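Local coordinates for glycerate dehydrogenase (Bacillus sp. 5mfcol3.1, PDB 6P2I), which probably reduces acyclic imino acids to amino acids with NADPH as hydride donor, and binds D-arginine beside the cofactor, at residues A[1-6]-A[47-52]. Sequence-based numbering, arbitrary orientation.
Sequences MKITYI and IAIVEW. With DAR (D-arginine), chain D.
Tyr5 and Glu51 meet at the C-terminal end of two neighbouring parallel strands, 2-5 and 47-50. Tyr5 OH donates a hydrogen bond to Glu51 OE2 (2.7 Å), reaching it on the anti side and 25° out of the carboxylate plane. With CG anti to the backbone N (chi1 177°) and the chain extended beyond it, the Glu51 carboxylate reaches out to the ligand. The other oxygen, Glu51 OE1, accepts a nearly straight bond from NH2 of the bound D-arginine (2.9 Å) and is also hydrogen-bonded to Thr10. Held at both oxygens, by Tyr5 as a second-shell residue and by Thr10, the carboxylate is probably restricted in rotation.

Behind this pair the packing is tight. Ile49 CG2 sits over one face of the Tyr5 ring, 3.9 Å from its centroid, in a CH-pi contact. On the same face of the sheet, Ile49 CD1 touches Ile3 CG2 (3.8 Å). Ile3 and Ile47 lie side by side. Helix 280-298 covers Ile47 and Ile49. Four backbone hydrogen bonds join the strands, from Ile47 N to Lys2 O through to Ile6 N to Ile49 O.

The N-terminal end is looser. Exposed Met1 reaches Ile47 CD1 with SD alone (3.9 Å), and partly exposed Lys2 turns its amine to Thr4 OG1 and Glu27. The five-stranded parallel sheet, of order 2-1-3-4-5, is flavodoxin-like, as in the substrate-binding domain of D-2-hydroxyacid dehydrogenases, here with the D-arginine guanidinium site at the strand ends.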
ATOM      1  N   MET A   1      41.931  19.128  10.628  1.00 46.71           N
ATOM      2  CA  MET A   1      40.729  18.298  10.523  1.00 34.23           C
ATOM      3  C   MET A   1      40.199  18.267   9.097  1.00 32.94           C
ATOM      4  O   MET A   1      39.668  19.256   8.589  1.00 34.93           O
ATOM      5  CB  MET A   1      39.628  18.791  11.471  1.00 44.03           C
ATOM      6  CG  MET A   1      38.361  17.942  11.510  1.00 41.63           C
ATOM      7  SD  MET A   1      38.626  16.216  11.993  1.00 45.33           S
ATOM      8  CE  MET A   1      39.522  16.402  13.524  1.00 39.14           C
ATOM      9  N   LYS A   2      40.339  17.106   8.468  1.00 26.59           N
ATOM     10  CA  LYS A   2      39.839  16.850   7.130  1.00 23.84           C
ATOM     11  C   LYS A   2      38.690  15.853   7.203  1.00 24.32           C
ATOM     12  O   LYS A   2      38.778  14.848   7.914  1.00 28.28           O
ATOM     13  CB  LYS A   2      40.947  16.295   6.234  1.00 28.19           C
ATOM     14  CG  LYS A   2      40.489  15.914   4.832  1.00 34.38           C
ATOM     15  CD  LYS A   2      41.128  16.807   3.781  1.00 47.78           C
ATOM     16  CE  LYS A   2      41.314  16.081   2.453  1.00 50.92           C
ATOM     17  NZ  LYS A   2      40.045  15.514   1.937  1.00 55.43           N
ATOM     18  N   ILE A   3      37.619  16.143   6.470  1.00 23.63           N
ATOM     19  CA  ILE A   3      36.436  15.295   6.390  1.00 21.86           C
ATOM     20  C   ILE A   3      36.206  14.989   4.918  1.00 24.29           C
ATOM     21  O   ILE A   3      36.215  15.903   4.085  1.00 25.27           O
ATOM     22  CB  ILE A   3      35.210  15.993   7.006  1.00 25.59           C
ATOM     23  CG1 ILE A   3      35.539  16.439   8.432  1.00 28.29           C
ATOM     24  CG2 ILE A   3      33.961  15.081   6.951  1.00 22.61           C
ATOM     25  CD1 ILE A   3      34.706  17.598   8.921  1.00 33.87           C
ATOM     26  N   THR A   4      36.041  13.712   4.588  1.00 22.56           N
ATOM     27  CA  THR A   4      35.948  13.297   3.191  1.00 22.36           C
ATOM     28  C   THR A   4      34.774  12.356   2.992  1.00 22.53           C
ATOM     29  O   THR A   4      34.728  11.280   3.596  1.00 20.45           O
ATOM     30  CB  THR A   4      37.230  12.610   2.728  1.00 23.36           C
ATOM     31  OG1 THR A   4      38.339  13.490   2.927  1.00 24.62           O
ATOM     32  CG2 THR A   4      37.125  12.275   1.246  1.00 22.78           C
ATOM     33  N   TYR A   5      33.841  12.757   2.135  1.00 19.99           N
ATOM     34  CA  TYR A   5      32.799  11.861   1.637  1.00 22.82           C
ATOM     35  C   TYR A   5      33.437  11.128   0.459  1.00 24.53           C
ATOM     36  O   TYR A   5      33.653  11.710  -0.610  1.00 23.31           O
ATOM     37  CB  TYR A   5      31.563  12.667   1.249  1.00 21.78           C
ATOM     38  CG  TYR A   5      30.224  11.931   1.241  1.00 18.08           C
ATOM     39  CD1 TYR A   5      30.047  10.766   0.507  1.00 19.08           C
ATOM     40  CD2 TYR A   5      29.137  12.427   1.945  1.00 22.18           C
ATOM     41  CE1 TYR A   5      28.811  10.098   0.473  1.00 22.57           C
ATOM     42  CE2 TYR A   5      27.898  11.767   1.925  1.00 25.04           C
ATOM     43  CZ  TYR A   5      27.749  10.606   1.187  1.00 21.68           C
ATOM     44  OH  TYR A   5      26.526   9.960   1.154  1.00 22.33           O
ATOM     45  N   ILE A   6      33.799   9.857   0.664  1.00 19.43           N
ATOM     46  CA  ILE A   6      34.731   9.205  -0.258  1.00 22.66           C
ATOM     47  C   ILE A   6      34.090   8.664  -1.525  1.00 21.31           C
ATOM     48  O   ILE A   6      34.818   8.252  -2.434  1.00 23.84           O
ATOM     49  CB  ILE A   6      35.496   8.053   0.422  1.00 24.30           C
ATOM     50  CG1 ILE A   6      34.568   6.869   0.709  1.00 26.92           C
ATOM     51  CG2 ILE A   6      36.228   8.558   1.668  1.00 22.43           C
ATOM     52  CD1 ILE A   6      35.331   5.594   1.111  1.00 26.80           C
ATOM     53  N   ILE A  47      38.265  12.262   9.333  1.00 23.77           N
ATOM     54  CA  ILE A  47      36.928  11.682   9.339  1.00 23.05           C
ATOM     55  C   ILE A  47      36.585  11.305   7.907  1.00 23.19           C
ATOM     56  O   ILE A  47      36.852  12.076   6.979  1.00 25.11           O
ATOM     57  CB  ILE A  47      35.881  12.667   9.899  1.00 25.79           C
ATOM     58  CG1 ILE A  47      36.247  13.083  11.327  1.00 24.28           C
ATOM     59  CG2 ILE A  47      34.478  12.065   9.815  1.00 23.53           C
ATOM     60  CD1 ILE A  47      35.340  14.178  11.882  1.00 24.30           C
ATOM     61  N   ALA A  48      36.028  10.108   7.721  1.00 22.01           N
ATOM     62  CA  ALA A  48      35.562   9.675   6.411  1.00 18.96           C
ATOM     63  C   ALA A  48      34.074   9.376   6.482  1.00 19.72           C
ATOM     64  O   ALA A  48      33.573   8.936   7.516  1.00 22.40           O
ATOM     65  CB  ALA A  48      36.301   8.430   5.918  1.00 23.51           C
ATOM     66  N   ILE A  49      33.387   9.615   5.364  1.00 22.19           N
ATOM     67  CA  ILE A  49      31.972   9.278   5.186  1.00 21.63           C
ATOM     68  C   ILE A  49      31.877   8.360   3.977  1.00 22.81           C
ATOM     69  O   ILE A  49      32.497   8.627   2.942  1.00 21.11           O
ATOM     70  CB  ILE A  49      31.104  10.526   4.971  1.00 17.63           C
ATOM     71  CG1 ILE A  49      31.335  11.550   6.084  1.00 22.86           C
ATOM     72  CG2 ILE A  49      29.603  10.119   4.881  1.00 17.14           C
ATOM     73  CD1 ILE A  49      31.008  12.969   5.676  1.00 24.30           C
ATOM     74  N   VAL A  50      31.103   7.285   4.092  1.00 21.26           N
ATOM     75  CA  VAL A  50      31.046   6.294   3.028  1.00 17.27           C
ATOM     76  C   VAL A  50      29.591   5.916   2.768  1.00 18.61           C
ATOM     77  O   VAL A  50      28.778   5.852   3.698  1.00 20.90           O
ATOM     78  CB  VAL A  50      31.899   5.055   3.377  1.00 22.00           C
ATOM     79  CG1 VAL A  50      31.366   4.359   4.635  1.00 23.71           C
ATOM     80  CG2 VAL A  50      31.966   4.097   2.201  1.00 21.87           C
ATOM     81  N   GLU A  51      29.262   5.696   1.495  1.00 18.05           N
ATOM     82  CA  GLU A  51      27.910   5.286   1.104  1.00 17.53           C
ATOM     83  C   GLU A  51      27.865   3.968   0.349  1.00 22.45           C
ATOM     84  O   GLU A  51      26.910   3.193   0.514  1.00 24.10           O
ATOM     85  CB  GLU A  51      27.245   6.372   0.243  1.00 23.34           C
ATOM     86  CG  GLU A  51      25.847   5.953  -0.242  1.00 19.95           C
ATOM     87  CD  GLU A  51      25.004   7.081  -0.789  1.00 24.89           C
ATOM     88  OE1 GLU A  51      23.923   6.779  -1.346  1.00 22.35           O
ATOM     89  OE2 GLU A  51      25.396   8.255  -0.665  1.00 20.76           O
ATOM     90  N   TRP A  52      28.880   3.682  -0.474  1.00 19.62           N
ATOM     91  CA  TRP A  52      28.827   2.573  -1.418  1.00 19.64           C
ATOM     92  C   TRP A  52      29.984   1.602  -1.309  1.00 25.51           C
ATOM     93  O   TRP A  52      29.854   0.462  -1.767  1.00 26.50           O
ATOM     94  CB  TRP A  52      28.827   3.092  -2.865  1.00 23.98           C
ATOM     95  CG  TRP A  52      27.756   4.076  -3.178  1.00 24.21           C
ATOM     96  CD1 TRP A  52      27.854   5.444  -3.166  1.00 21.53           C
ATOM     97  CD2 TRP A  52      26.412   3.771  -3.555  1.00 23.37           C
ATOM     98  NE1 TRP A  52      26.647   6.001  -3.527  1.00 21.82           N
ATOM     99  CE2 TRP A  52      25.746   4.993  -3.763  1.00 21.72           C
ATOM    100  CE3 TRP A  52      25.705   2.573  -3.733  1.00 25.62           C
ATOM    101  CZ2 TRP A  52      24.400   5.058  -4.142  1.00 20.93           C
ATOM    102  CZ3 TRP A  52      24.373   2.635  -4.114  1.00 25.97           C
ATOM    103  CH2 TRP A  52      23.736   3.871  -4.319  1.00 23.65           C
TER
HETATM  104  N   DAR D 402      20.830   0.129   2.793  1.00 31.15           N
HETATM  105  CA  DAR D 402      19.958   1.123   3.418  1.00 34.85           C
HETATM  106  CB  DAR D 402      19.629   2.272   2.453  1.00 33.00           C
HETATM  107  CG  DAR D 402      20.858   3.075   2.014  1.00 36.64           C
HETATM  108  CD  DAR D 402      20.469   4.425   1.418  1.00 36.52           C
HETATM  109  NE  DAR D 402      21.579   5.316   1.082  1.00 26.49           N
HETATM  110  CZ  DAR D 402      21.693   6.517   1.655  1.00 24.93           C
HETATM  111  NH1 DAR D 402      21.115   6.758   2.837  1.00 23.02           N
HETATM  112  NH2 DAR D 402      22.384   7.493   1.064  1.00 23.36           N
HETATM  113  C   DAR D 402      20.555   1.609   4.727  1.00 26.12           C
HETATM  114  O   DAR D 402      20.355   2.758   5.167  1.00 33.46           O
HETATM  115  OXT DAR D 402      21.246   0.812   5.361  1.00 30.18           O